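Local coordinates for protein dihydrodipicolinate synthase (Bacillus anthracis, PDB 1XKY) that probably catalyses the condensation of pyruvate with aspartate semialdehyde, the step that opens the lysine branch of bacterial amino-acid biosynthesis, at residues V21-I26 with A33-L38; A69-V74 with V84-G89; G197-T202 with Q245-V250; V214-H219 with S253-P258; P262-L267 with L272-V277. All blocks are in the same frame, centred on the assembly; numbering follows the deposited sequence.

Overall arrangement
All five contacts sit in one TIM-barrel chain of a tetramer; along the chain contacts 1 and 2 come first, contacts 3 and 4 interleave, and contact 5 closes the series. Contact 2 packs helix 64-78 on strand 84-87, whereas contacts 1, 3 and 4 involve segments at the ends of, or just after, strands 16-19, 193-196 and 212-215. Contacts 3 and 4, centres about 9 Å apart, bring helix 237-253 and its outgoing loop against the barrel. Contacts 1 and 5, centres also about 9 Å apart, touch, joining the first loop to helix 261-269 and the loop after it. The C-terminal helices thus pack against the barrel's loops. Contact 2 lies across the chain's centre from contacts 3 and 4.

Contact 1: residues V21-I26 with A33-L38; sequences VTPFDI and AKTTKL
Pro23 presses three carbons of its ring against the start of helix 32-44. Its CB meets CB of Lys34 at 3.7 Å, while its CD and CG lie against OG1 of Thr35, CD at 3.5 Å, the proline and threonine side chains crossing at about a right angle. Thr35 has OG1 anti to its own carbonyl carbon (chi1 -57°), a setting that lets the hydroxyl bond to Asp31 O, four residues back, just before the helix begins, while still lying beside the proline ring. Further along the helix, Leu38 points at the loop and sets CD2 3.6 Å from CG2 of Val21, again about at right angles; the same methyl also touches Pro23 CG at 4.1 Å. The loop 21-26 follows strand 16-19, the first strand of the TIM barrel, and helix 32-44 is the helix that this loop leads into, so the contact folds the first beta-alpha connection onto its own helix. Lys34 leaves the helix beside Pro23 and runs out extended beyond CG. Its NZ forms a salt bridge with Asp273 and also donates to a water, which in turn donates to Phe24 O at 2.8 Å. On the far side of the loop, Val21 touches Val263 and Leu267 of helix 261-269.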
# COMPACT_ATOMS: atom_id res chain seq x y z
N VAL A 21 -9.52 26.12 -11.32
CA VAL A 21 -10.25 25.42 -12.37
C VAL A 21 -10.26 26.24 -13.66
O VAL A 21 -10.08 27.46 -13.66
CB VAL A 21 -11.72 25.06 -11.94
CG1 VAL A 21 -11.71 24.18 -10.71
CG2 VAL A 21 -12.57 26.33 -11.71
N THR A 22 -10.44 25.55 -14.78
CA THR A 22 -10.57 26.21 -16.08
C THR A 22 -12.05 26.20 -16.50
O THR A 22 -12.59 25.14 -16.86
CB THR A 22 -9.71 25.51 -17.15
OG1 THR A 22 -8.35 25.48 -16.73
CG2 THR A 22 -9.80 26.27 -18.48
N PRO A 23 -12.73 27.36 -16.41
CA PRO A 23 -14.12 27.42 -16.85
C PRO A 23 -14.32 27.05 -18.32
O PRO A 23 -13.57 27.53 -19.18
CB PRO A 23 -14.52 28.88 -16.59
CG PRO A 23 -13.57 29.36 -15.56
CD PRO A 23 -12.28 28.65 -15.84
N PHE A 24 -15.32 26.22 -18.59
CA PHE A 24 -15.72 25.87 -19.95
C PHE A 24 -17.14 26.33 -20.24
O PHE A 24 -18.01 26.37 -19.35
CB PHE A 24 -15.63 24.35 -20.20
CG PHE A 24 -14.24 23.77 -20.05
CD1 PHE A 24 -14.05 22.59 -19.33
CD2 PHE A 24 -13.13 24.38 -20.63
CE1 PHE A 24 -12.77 22.04 -19.18
CE2 PHE A 24 -11.85 23.82 -20.49
CZ PHE A 24 -11.68 22.66 -19.77
N ASP A 25 -17.37 26.67 -21.51
CA ASP A 25 -18.70 27.03 -21.97
C ASP A 25 -19.49 25.75 -22.27
O ASP A 25 -19.00 24.63 -22.03
CB ASP A 25 -18.62 27.99 -23.17
CG ASP A 25 -18.06 27.36 -24.42
OD1 ASP A 25 -18.02 26.11 -24.55
OD2 ASP A 25 -17.66 28.14 -25.31
N ILE A 26 -20.69 25.92 -22.80
CA ILE A 26 -21.60 24.80 -23.03
C ILE A 26 -21.05 23.83 -24.08
O ILE A 26 -21.38 22.66 -24.07
CB ILE A 26 -23.03 25.29 -23.39
CG1 ILE A 26 -24.06 24.17 -23.24
CG2 ILE A 26 -23.06 25.87 -24.81
CD1 ILE A 26 -24.09 23.51 -21.88
N ALA A 33 -14.86 34.90 -20.31
CA ALA A 33 -15.64 35.77 -19.44
C ALA A 33 -15.85 35.15 -18.05
O ALA A 33 -15.75 35.85 -17.04
CB ALA A 33 -16.99 36.11 -20.08
N LYS A 34 -16.14 33.85 -18.00
CA LYS A 34 -16.25 33.15 -16.71
C LYS A 34 -14.90 33.09 -15.99
O LYS A 34 -14.84 33.18 -14.76
CB LYS A 34 -16.81 31.73 -16.90
CG LYS A 34 -18.29 31.70 -17.26
CD LYS A 34 -18.82 30.29 -17.53
CE LYS A 34 -20.36 30.27 -17.48
NZ LYS A 34 -20.93 28.89 -17.43
N THR A 35 -13.82 32.95 -16.75
CA THR A 35 -12.48 32.98 -16.18
C THR A 35 -12.21 34.34 -15.51
O THR A 35 -11.71 34.38 -14.39
CB THR A 35 -11.39 32.67 -17.24
OG1 THR A 35 -11.65 31.40 -17.84
CG2 THR A 35 -10.01 32.65 -16.61
N THR A 36 -12.57 35.42 -16.18
CA THR A 36 -12.43 36.76 -15.61
C THR A 36 -13.19 36.86 -14.29
O THR A 36 -12.64 37.28 -13.27
CB THR A 36 -12.90 37.85 -16.59
OG1 THR A 36 -12.15 37.75 -17.81
CG2 THR A 36 -12.72 39.26 -16.00
N LYS A 37 -14.45 36.41 -14.29
CA LYS A 37 -15.25 36.42 -13.07
C LYS A 37 -14.58 35.61 -11.96
O LYS A 37 -14.50 36.07 -10.81
CB LYS A 37 -16.66 35.88 -13.34
CG LYS A 37 -17.63 36.14 -12.20
CD LYS A 37 -18.94 35.34 -12.36
CE LYS A 37 -19.90 35.96 -13.36
NZ LYS A 37 -19.70 35.46 -14.76
N LEU A 38 -14.09 34.43 -12.31
CA LEU A 38 -13.48 33.52 -11.32
C LEU A 38 -12.20 34.10 -10.73
O LEU A 38 -12.00 34.02 -9.52
CB LEU A 38 -13.18 32.15 -11.95
CG LEU A 38 -12.44 31.15 -11.04
CD1 LEU A 38 -13.27 30.84 -9.82
CD2 LEU A 38 -12.11 29.88 -11.81
O HOH W 1 -20.68 26.99 -19.10

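Contact 2: residues A69-V74 with V84-G89; sequences ALYRHV and VIAGTG
Tyr71 holds CG anti to its carbonyl carbon (chi1 -56°), and this turn carries the phenol from the helix surface across to the strand, where its ring lies over Ala86. In Val74 and Val84 it is CG1 that stands anti to the backbone N, and in both residues this is the methyl that faces the partner, the two meeting at 4.1 Å. The methyl of Ala86 sits above the middle of the Tyr71 ring, a CH-pi contact with CB 3.7 Å from the ring centroid and 11° off the normal. The interface is thus one flat contact toward the end of the strand and one aliphatic contact at its beginning. It belongs to the beta-alpha-beta crossover of strand 49-52, helix 64-78 and strand 84-87, the repeating element of the TIM barrel: helix and strand run antiparallel, at 175°, with their axes 9.6 Å apart. Val52 of the preceding strand lies against both Tyr71 and the valine pair, while Leu99 and Ala103 of helix 93-105 also pack on the tyrosine. Beyond Ala86 the chain bends through an inverse gamma turn centred on Gly87. The phenol oxygen Tyr71 OH donates to a water at 2.6 Å, and that water donates to Gly87 O at 2.7 Å, tying the ring end to the turn. Thr88 brings its CG2 methyl to 3.9 Å from Tyr71 OH, and its hydroxyl is paired with that of Thr100.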
# COMPACT_ATOMS: atom_id res chain seq x y z
N ALA A 69 -3.26 30.53 -24.49
CA ALA A 69 -4.35 31.51 -24.49
C ALA A 69 -4.88 31.76 -23.06
O ALA A 69 -5.14 32.90 -22.66
CB ALA A 69 -5.48 31.06 -25.40
N LEU A 70 -5.04 30.67 -22.32
CA LEU A 70 -5.49 30.73 -20.93
C LEU A 70 -4.50 31.47 -20.04
O LEU A 70 -4.92 32.31 -19.23
CB LEU A 70 -5.74 29.31 -20.38
CG LEU A 70 -6.31 29.21 -18.96
CD1 LEU A 70 -7.68 29.86 -18.88
CD2 LEU A 70 -6.38 27.75 -18.51
N TYR A 71 -3.21 31.17 -20.18
CA TYR A 71 -2.18 31.88 -19.42
C TYR A 71 -2.25 33.38 -19.71
O TYR A 71 -2.24 34.21 -18.80
CB TYR A 71 -0.75 31.42 -19.76
CG TYR A 71 -0.44 29.95 -19.61
CD1 TYR A 71 -1.11 29.14 -18.68
CD2 TYR A 71 0.57 29.36 -20.38
CE1 TYR A 71 -0.80 27.78 -18.57
CE2 TYR A 71 0.88 28.02 -20.26
CZ TYR A 71 0.20 27.22 -19.36
OH TYR A 71 0.53 25.88 -19.27
N ARG A 72 -2.32 33.71 -21.00
CA ARG A 72 -2.31 35.10 -21.46
C ARG A 72 -3.51 35.87 -20.89
O ARG A 72 -3.35 36.99 -20.42
CB ARG A 72 -2.31 35.15 -22.99
CG ARG A 72 -2.24 36.54 -23.56
CD ARG A 72 -2.50 36.53 -25.06
NE ARG A 72 -1.38 35.98 -25.82
CZ ARG A 72 -1.38 34.81 -26.46
NH1 ARG A 72 -2.45 34.01 -26.46
NH2 ARG A 72 -0.28 34.43 -27.11
N HIS A 73 -4.68 35.26 -20.93
CA HIS A 73 -5.88 35.91 -20.40
C HIS A 73 -5.80 36.13 -18.89
O HIS A 73 -6.15 37.21 -18.39
CB HIS A 73 -7.12 35.08 -20.72
CG HIS A 73 -8.38 35.70 -20.22
ND1 HIS A 73 -8.94 36.81 -20.82
CD2 HIS A 73 -9.19 35.39 -19.18
CE1 HIS A 73 -10.05 37.14 -20.17
NE2 HIS A 73 -10.21 36.30 -19.17
N VAL A 74 -5.34 35.12 -18.17
CA VAL A 74 -5.23 35.21 -16.72
C VAL A 74 -4.19 36.27 -16.33
O VAL A 74 -4.41 37.04 -15.39
CB VAL A 74 -4.91 33.83 -16.08
CG1 VAL A 74 -4.68 33.98 -14.59
CG2 VAL A 74 -6.04 32.83 -16.36
N VAL A 84 1.05 34.89 -11.03
CA VAL A 84 0.42 33.89 -11.91
C VAL A 84 1.44 32.79 -12.18
O VAL A 84 2.49 33.04 -12.75
CB VAL A 84 -0.04 34.52 -13.25
CG1 VAL A 84 -0.59 33.45 -14.19
CG2 VAL A 84 -1.07 35.60 -13.00
N ILE A 85 1.11 31.56 -11.76
CA ILE A 85 1.98 30.40 -11.94
C ILE A 85 1.35 29.47 -12.98
O ILE A 85 0.24 28.99 -12.78
CB ILE A 85 2.15 29.62 -10.61
CG1 ILE A 85 2.68 30.54 -9.51
CG2 ILE A 85 3.08 28.43 -10.81
CD1 ILE A 85 2.28 30.11 -8.10
N ALA A 86 2.07 29.22 -14.07
CA ALA A 86 1.57 28.38 -15.16
C ALA A 86 2.04 26.93 -15.04
O ALA A 86 3.21 26.67 -14.79
CB ALA A 86 2.00 28.94 -16.50
N GLY A 87 1.12 25.99 -15.23
CA GLY A 87 1.43 24.57 -15.11
C GLY A 87 2.04 24.01 -16.39
O GLY A 87 1.35 23.34 -17.17
N THR A 88 3.33 24.27 -16.60
CA THR A 88 3.95 23.99 -17.90
C THR A 88 4.64 22.63 -17.99
O THR A 88 4.94 22.15 -19.10
CB THR A 88 4.96 25.09 -18.26
OG1 THR A 88 5.99 25.15 -17.27
CG2 THR A 88 4.29 26.44 -18.37
N GLY A 89 4.89 22.00 -16.84
CA GLY A 89 5.57 20.71 -16.80
C GLY A 89 4.70 19.53 -17.17
O GLY A 89 3.58 19.39 -16.67
O HOH W 2 -0.95 24.00 -18.31

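Contact 3: residues G197-T202 with Q245-V250; sequences GDDGLT and QLLVRV
A 3-10 turn, residues 199-201, follows barrel strand 193-196 and receives Leu247 and Val248 of helix 237-253. Leu247 carries CG anti to the backbone N (chi1 178°), and its two methyls lie along Asp199, CD1 against CB at 4.0 Å and CD2 against the carbonyl oxygen, 3.3 Å from Asp199 O. That carbonyl oxygen already accepts from two groups of Thr202, the backbone N at 3.1 Å and OG1 at 2.7 Å, the hydroxyl being tilted 21° from the carbonyl plane. Leu247 CD2 is also 4.0 Å from Thr202 OG1, so a methyl packs beside an oxygen pair that is internally bonded. Gly200, lacking a side chain, allows a close backbone approach, its CA 4.7 Å from CA of Val248, whose CG2 rests on the glycine. The Asp199 carboxylate turns elsewhere and accepts from Ser215 OG and from the backbone N of Val216 and Ala217, linking this turn to the chain leaving strand 212-215. Leu179 of the second subunit packs on Val248. A loop at the C-terminal end of a barrel strand, flanked by a helix that follows the eightfold barrel, is the layout of the dihydrodipicolinate synthase fold.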
# COMPACT_ATOMS: atom_id res chain seq x y z
N GLY A 197 0.42 20.55 -0.52
CA GLY A 197 -0.38 20.30 -1.71
C GLY A 197 -1.70 19.63 -1.35
O GLY A 197 -2.45 19.24 -2.24
N ASP A 198 -1.99 19.51 -0.06
CA ASP A 198 -3.30 19.00 0.40
C ASP A 198 -3.94 19.94 1.42
O ASP A 198 -3.34 20.25 2.45
CB ASP A 198 -3.15 17.60 0.99
CG ASP A 198 -2.80 16.57 -0.07
OD1 ASP A 198 -3.68 16.28 -0.91
OD2 ASP A 198 -1.64 16.09 -0.09
N ASP A 199 -5.17 20.36 1.12
CA ASP A 199 -5.89 21.31 1.95
C ASP A 199 -5.96 20.92 3.41
O ASP A 199 -5.70 21.74 4.30
CB ASP A 199 -7.31 21.51 1.39
CG ASP A 199 -7.33 22.47 0.23
OD1 ASP A 199 -6.91 23.63 0.44
OD2 ASP A 199 -7.76 22.08 -0.88
N GLY A 200 -6.31 19.66 3.67
CA GLY A 200 -6.45 19.17 5.03
C GLY A 200 -5.16 19.28 5.85
O GLY A 200 -5.21 19.43 7.06
N LEU A 201 -4.02 19.20 5.18
CA LEU A 201 -2.73 19.30 5.86
C LEU A 201 -2.21 20.72 6.06
O LEU A 201 -1.12 20.88 6.60
CB LEU A 201 -1.68 18.48 5.12
CG LEU A 201 -1.94 16.97 5.14
CD1 LEU A 201 -0.74 16.22 4.57
CD2 LEU A 201 -2.26 16.48 6.54
N THR A 202 -2.96 21.74 5.64
CA THR A 202 -2.47 23.12 5.74
C THR A 202 -1.91 23.44 7.14
O THR A 202 -0.75 23.85 7.29
CB THR A 202 -3.57 24.14 5.40
OG1 THR A 202 -4.07 23.90 4.08
CG2 THR A 202 -3.04 25.57 5.50
N GLN A 245 -11.20 21.92 11.12
CA GLN A 245 -12.21 20.86 11.04
C GLN A 245 -13.15 21.05 9.85
O GLN A 245 -13.46 20.09 9.13
CB GLN A 245 -12.97 20.76 12.37
CG GLN A 245 -12.13 20.06 13.43
CD GLN A 245 -12.60 20.29 14.85
OE1 GLN A 245 -11.88 19.97 15.81
NE2 GLN A 245 -13.79 20.85 15.00
N LEU A 246 -13.57 22.29 9.63
CA LEU A 246 -14.38 22.65 8.47
C LEU A 246 -13.62 22.40 7.16
O LEU A 246 -14.16 21.81 6.24
CB LEU A 246 -14.78 24.13 8.55
CG LEU A 246 -15.62 24.70 7.40
CD1 LEU A 246 -16.96 24.00 7.33
CD2 LEU A 246 -15.81 26.20 7.56
N LEU A 247 -12.37 22.85 7.10
CA LEU A 247 -11.54 22.70 5.91
C LEU A 247 -11.43 21.23 5.50
O LEU A 247 -11.64 20.89 4.33
CB LEU A 247 -10.16 23.31 6.15
CG LEU A 247 -9.10 23.22 5.04
CD1 LEU A 247 -9.63 23.74 3.72
CD2 LEU A 247 -7.87 24.00 5.47
N VAL A 248 -11.14 20.37 6.47
CA VAL A 248 -11.00 18.92 6.23
C VAL A 248 -12.30 18.33 5.69
O VAL A 248 -12.29 17.56 4.73
CB VAL A 248 -10.59 18.17 7.53
CG1 VAL A 248 -10.67 16.65 7.34
CG2 VAL A 248 -9.19 18.58 7.97
N ARG A 249 -13.41 18.69 6.32
CA ARG A 249 -14.73 18.22 5.94
C ARG A 249 -15.07 18.66 4.51
O ARG A 249 -15.45 17.84 3.67
CB ARG A 249 -15.75 18.79 6.92
CG ARG A 249 -17.06 18.07 6.98
CD ARG A 249 -17.70 18.25 8.35
NE ARG A 249 -17.91 19.66 8.69
CZ ARG A 249 -18.87 20.41 8.16
NH1 ARG A 249 -19.70 19.91 7.26
NH2 ARG A 249 -19.00 21.68 8.53
N VAL A 250 -14.93 19.95 4.26
CA VAL A 250 -15.22 20.51 2.94
C VAL A 250 -14.32 19.89 1.86
O VAL A 250 -14.80 19.50 0.78
CB VAL A 250 -15.11 22.05 2.95
CG1 VAL A 250 -15.10 22.64 1.53
CG2 VAL A 250 -16.25 22.64 3.78

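Contact 4: residues V214-H219 with S253-P258; sequences VSVASH and SLFMAP
The backbones come nearest at Ala217 and Leu254, yet their CA atoms remain 7.6 Å apart, so side chains must span the gap. Segment 214-219 leaves barrel strand 212-215, and Ser215 OG accepts from Ser218 N at 2.9 Å (N-H...O angle 154°), a capping bond at the turn that leads into helix 218-234. Segment 253-258 is the irregular link between helices 237-253 and 261-269. From it Leu254 reaches toward the turn, its CD2 lying 4.0 Å from CA of Ala217 and 4.4 Å from the CB methyl. Val216 and Phe255 approach from opposite directions, CG2 of the valine 4.1 Å from CZ of the ring, at an oblique slant. Val263 of helix 261-269 also lies on Val216, and Leu292 of helix 286-297 on Leu254, placing the contact between the barrel end and the C-terminal helices. No hydrogen bond joins the two segments, and the surface they bury is small, 140 Å². Their association therefore rests on apolar contact, buried at Leu254 and Val216, while Phe255 lies at the exposed margin; the turn's polar groups have partners elsewhere, Asp199 for Ser215 OG and for N of Val216 and Ala217, Thr18 for Ser218 OG.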
# COMPACT_ATOMS: atom_id res chain seq x y z
N VAL A 214 -1.15 25.23 -1.42
CA VAL A 214 -1.72 25.32 -2.74
C VAL A 214 -3.06 24.56 -2.81
O VAL A 214 -3.09 23.36 -2.71
CB VAL A 214 -0.73 24.84 -3.82
CG1 VAL A 214 -1.30 25.00 -5.22
CG2 VAL A 214 0.60 25.54 -3.66
N SER A 215 -4.15 25.32 -2.94
CA SER A 215 -5.46 24.92 -2.44
C SER A 215 -6.44 24.63 -3.57
O SER A 215 -6.39 25.24 -4.61
CB SER A 215 -6.05 25.99 -1.51
OG SER A 215 -7.33 25.66 -1.04
N VAL A 216 -7.34 23.69 -3.32
CA VAL A 216 -8.55 23.54 -4.08
C VAL A 216 -9.78 24.11 -3.36
O VAL A 216 -10.61 24.76 -3.95
CB VAL A 216 -8.76 22.07 -4.48
CG1 VAL A 216 -10.13 21.83 -5.03
CG2 VAL A 216 -7.69 21.64 -5.45
N ALA A 217 -9.87 23.84 -2.06
CA ALA A 217 -10.98 24.31 -1.22
C ALA A 217 -11.15 25.82 -1.17
O ALA A 217 -12.25 26.32 -0.92
CB ALA A 217 -10.83 23.77 0.20
N SER A 218 -10.06 26.55 -1.38
CA SER A 218 -10.08 28.01 -1.47
C SER A 218 -11.06 28.56 -2.51
O SER A 218 -11.43 29.72 -2.44
CB SER A 218 -8.67 28.51 -1.78
OG SER A 218 -8.24 27.95 -3.00
N HIS A 219 -11.45 27.74 -3.49
CA HIS A 219 -12.53 28.11 -4.41
C HIS A 219 -13.86 28.40 -3.70
O HIS A 219 -14.66 29.19 -4.19
CB HIS A 219 -12.80 27.02 -5.45
CG HIS A 219 -11.73 26.88 -6.49
ND1 HIS A 219 -11.77 27.57 -7.68
CD2 HIS A 219 -10.64 26.07 -6.56
CE1 HIS A 219 -10.73 27.22 -8.42
NE2 HIS A 219 -10.03 26.31 -7.76
N SER A 253 -15.21 16.32 0.74
CA SER A 253 -16.41 16.27 -0.11
C SER A 253 -16.11 16.65 -1.56
O SER A 253 -16.84 16.26 -2.47
CB SER A 253 -17.50 17.18 0.46
OG SER A 253 -17.28 18.54 0.14
N LEU A 254 -15.02 17.40 -1.76
CA LEU A 254 -14.57 17.85 -3.08
C LEU A 254 -13.73 16.81 -3.85
O LEU A 254 -13.39 17.00 -5.02
CB LEU A 254 -13.75 19.15 -2.92
CG LEU A 254 -14.37 20.54 -3.12
CD1 LEU A 254 -15.88 20.59 -3.12
CD2 LEU A 254 -13.76 21.52 -2.10
N PHE A 255 -13.40 15.70 -3.18
CA PHE A 255 -12.64 14.62 -3.80
C PHE A 255 -13.34 13.26 -3.75
O PHE A 255 -12.68 12.22 -3.93
CB PHE A 255 -11.25 14.54 -3.16
CG PHE A 255 -10.36 15.71 -3.48
CD1 PHE A 255 -9.50 15.66 -4.57
CD2 PHE A 255 -10.36 16.85 -2.69
CE1 PHE A 255 -8.67 16.74 -4.88
CE2 PHE A 255 -9.54 17.94 -2.98
CZ PHE A 255 -8.69 17.88 -4.08
N MET A 256 -14.65 13.24 -3.52
CA MET A 256 -15.42 11.99 -3.54
C MET A 256 -15.66 11.49 -4.97
O MET A 256 -15.88 10.30 -5.18
CB MET A 256 -16.76 12.14 -2.81
CG MET A 256 -16.65 12.36 -1.31
SD MET A 256 -15.56 11.19 -0.49
CE MET A 256 -16.48 9.67 -0.68
N ALA A 257 -15.66 12.41 -5.92
CA ALA A 257 -15.59 12.09 -7.33
C ALA A 257 -14.30 12.71 -7.86
O ALA A 257 -13.69 13.55 -7.17
CB ALA A 257 -16.81 12.63 -8.08
N PRO A 258 -13.88 12.32 -9.06
CA PRO A 258 -12.63 12.81 -9.64
C PRO A 258 -12.61 14.34 -9.73
O PRO A 258 -13.43 14.92 -10.43
CB PRO A 258 -12.64 12.20 -11.04
CG PRO A 258 -13.42 10.95 -10.89
CD PRO A 258 -14.48 11.24 -9.86

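Contact 5: residues P262-L267 with L272-V277; sequences PVKTAL and LDVGSV
Lys264 NZ to Ser276 O and Leu272 N to Leu267 O are the hydrogen bonds that tie the return segment to helix 261-269. The extended Lys264 chain delivers NZ to Ser276 O at 2.8 Å, with a C=O...N angle of 158°. NZ also makes a salt bridge to Glu58 and a bond to Thr22 O, so the ammonium group gathers three parts of the chain. Near the helix terminus Leu272 N donates to Leu267 O at 2.8 Å, 35° from the carbonyl plane. Between them Val274 N donates to a water at 2.9 Å, and that water lies close to both Lys264 O and Gly275 O. Inside the return segment, Asp273 OD1 accepts from Gly275 N at 2.7 Å, an Asx turn, and Gly275 has a positive phi (75°). Apolar contacts accompany these bonds. CG2 of Val274 touches both helix residues, 3.8 Å from Lys264 CG and 4.0 Å from Leu267 CD1, both pairs crossing at a slant. Val277 CG1 adds a contact with Lys264 CD at 4.0 Å. A helix followed by a loop folded back along it, its bend held by an Asx turn, forms part of the C-terminal helical region that follows the TIM barrel in this family.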
# COMPACT_ATOMS: atom_id res chain seq x y z
N PRO A 262 -16.20 17.96 -8.69
CA PRO A 262 -16.90 18.44 -7.49
C PRO A 262 -16.74 19.94 -7.19
O PRO A 262 -17.74 20.61 -6.89
CB PRO A 262 -16.31 17.57 -6.37
CG PRO A 262 -15.83 16.34 -7.07
CD PRO A 262 -15.30 16.84 -8.38
N VAL A 263 -15.53 20.48 -7.30
CA VAL A 263 -15.31 21.90 -7.01
C VAL A 263 -15.98 22.81 -8.06
O VAL A 263 -16.57 23.83 -7.69
CB VAL A 263 -13.81 22.25 -6.76
CG1 VAL A 263 -12.99 22.21 -8.03
CG2 VAL A 263 -13.69 23.62 -6.08
N LYS A 264 -15.93 22.41 -9.33
CA LYS A 264 -16.68 23.11 -10.38
C LYS A 264 -18.18 23.13 -10.10
O LYS A 264 -18.83 24.15 -10.29
CB LYS A 264 -16.45 22.47 -11.76
CG LYS A 264 -15.11 22.78 -12.36
CD LYS A 264 -15.11 22.52 -13.86
CE LYS A 264 -13.99 23.26 -14.54
NZ LYS A 264 -13.90 22.93 -15.99
N THR A 265 -18.72 22.00 -9.66
CA THR A 265 -20.13 21.88 -9.35
C THR A 265 -20.49 22.72 -8.12
O THR A 265 -21.50 23.40 -8.12
CB THR A 265 -20.53 20.40 -9.13
OG1 THR A 265 -20.00 19.60 -10.19
CG2 THR A 265 -22.05 20.24 -9.06
N ALA A 266 -19.64 22.69 -7.09
CA ALA A 266 -19.81 23.52 -5.89
C ALA A 266 -19.78 25.03 -6.21
O ALA A 266 -20.55 25.82 -5.64
CB ALA A 266 -18.74 23.17 -4.85
N LEU A 267 -18.90 25.42 -7.13
CA LEU A 267 -18.86 26.80 -7.62
C LEU A 267 -20.19 27.19 -8.29
O LEU A 267 -20.73 28.27 -8.01
CB LEU A 267 -17.69 26.98 -8.60
CG LEU A 267 -16.33 27.25 -7.93
CD1 LEU A 267 -15.18 27.05 -8.90
CD2 LEU A 267 -16.32 28.67 -7.35
N LEU A 272 -21.43 30.78 -9.16
CA LEU A 272 -20.30 31.01 -10.06
C LEU A 272 -20.17 29.81 -10.99
O LEU A 272 -19.37 28.92 -10.75
CB LEU A 272 -19.01 31.28 -9.27
CG LEU A 272 -18.11 32.40 -9.83
CD1 LEU A 272 -16.86 32.58 -9.00
CD2 LEU A 272 -17.74 32.12 -11.26
N ASP A 273 -20.97 29.79 -12.04
CA ASP A 273 -20.96 28.66 -12.98
C ASP A 273 -19.69 28.71 -13.82
O ASP A 273 -19.43 29.71 -14.50
CB ASP A 273 -22.22 28.64 -13.86
CG ASP A 273 -22.43 27.30 -14.56
OD1 ASP A 273 -21.51 26.84 -15.27
OD2 ASP A 273 -23.51 26.69 -14.41
N VAL A 274 -18.90 27.64 -13.75
CA VAL A 274 -17.67 27.51 -14.51
C VAL A 274 -17.76 26.30 -15.46
O VAL A 274 -16.74 25.79 -15.92
CB VAL A 274 -16.44 27.38 -13.56
CG1 VAL A 274 -16.22 28.66 -12.80
CG2 VAL A 274 -16.59 26.22 -12.60
N GLY A 275 -18.99 25.86 -15.73
CA GLY A 275 -19.24 24.79 -16.69
C GLY A 275 -18.88 23.40 -16.20
O GLY A 275 -18.71 23.18 -15.00
N SER A 276 -18.75 22.49 -17.16
CA SER A 276 -18.50 21.09 -16.87
C SER A 276 -17.03 20.72 -17.10
O SER A 276 -16.15 21.58 -17.03
CB SER A 276 -19.42 20.24 -17.73
OG SER A 276 -19.53 18.95 -17.17
N VAL A 277 -16.78 19.44 -17.37
CA VAL A 277 -15.44 18.88 -17.51
C VAL A 277 -15.31 18.14 -18.83
O VAL A 277 -16.31 17.81 -19.47
CB VAL A 277 -15.08 17.91 -16.35
CG1 VAL A 277 -14.84 18.68 -15.06
CG2 VAL A 277 -16.17 16.82 -16.17
O HOH W 3 -19.57 24.91 -12.96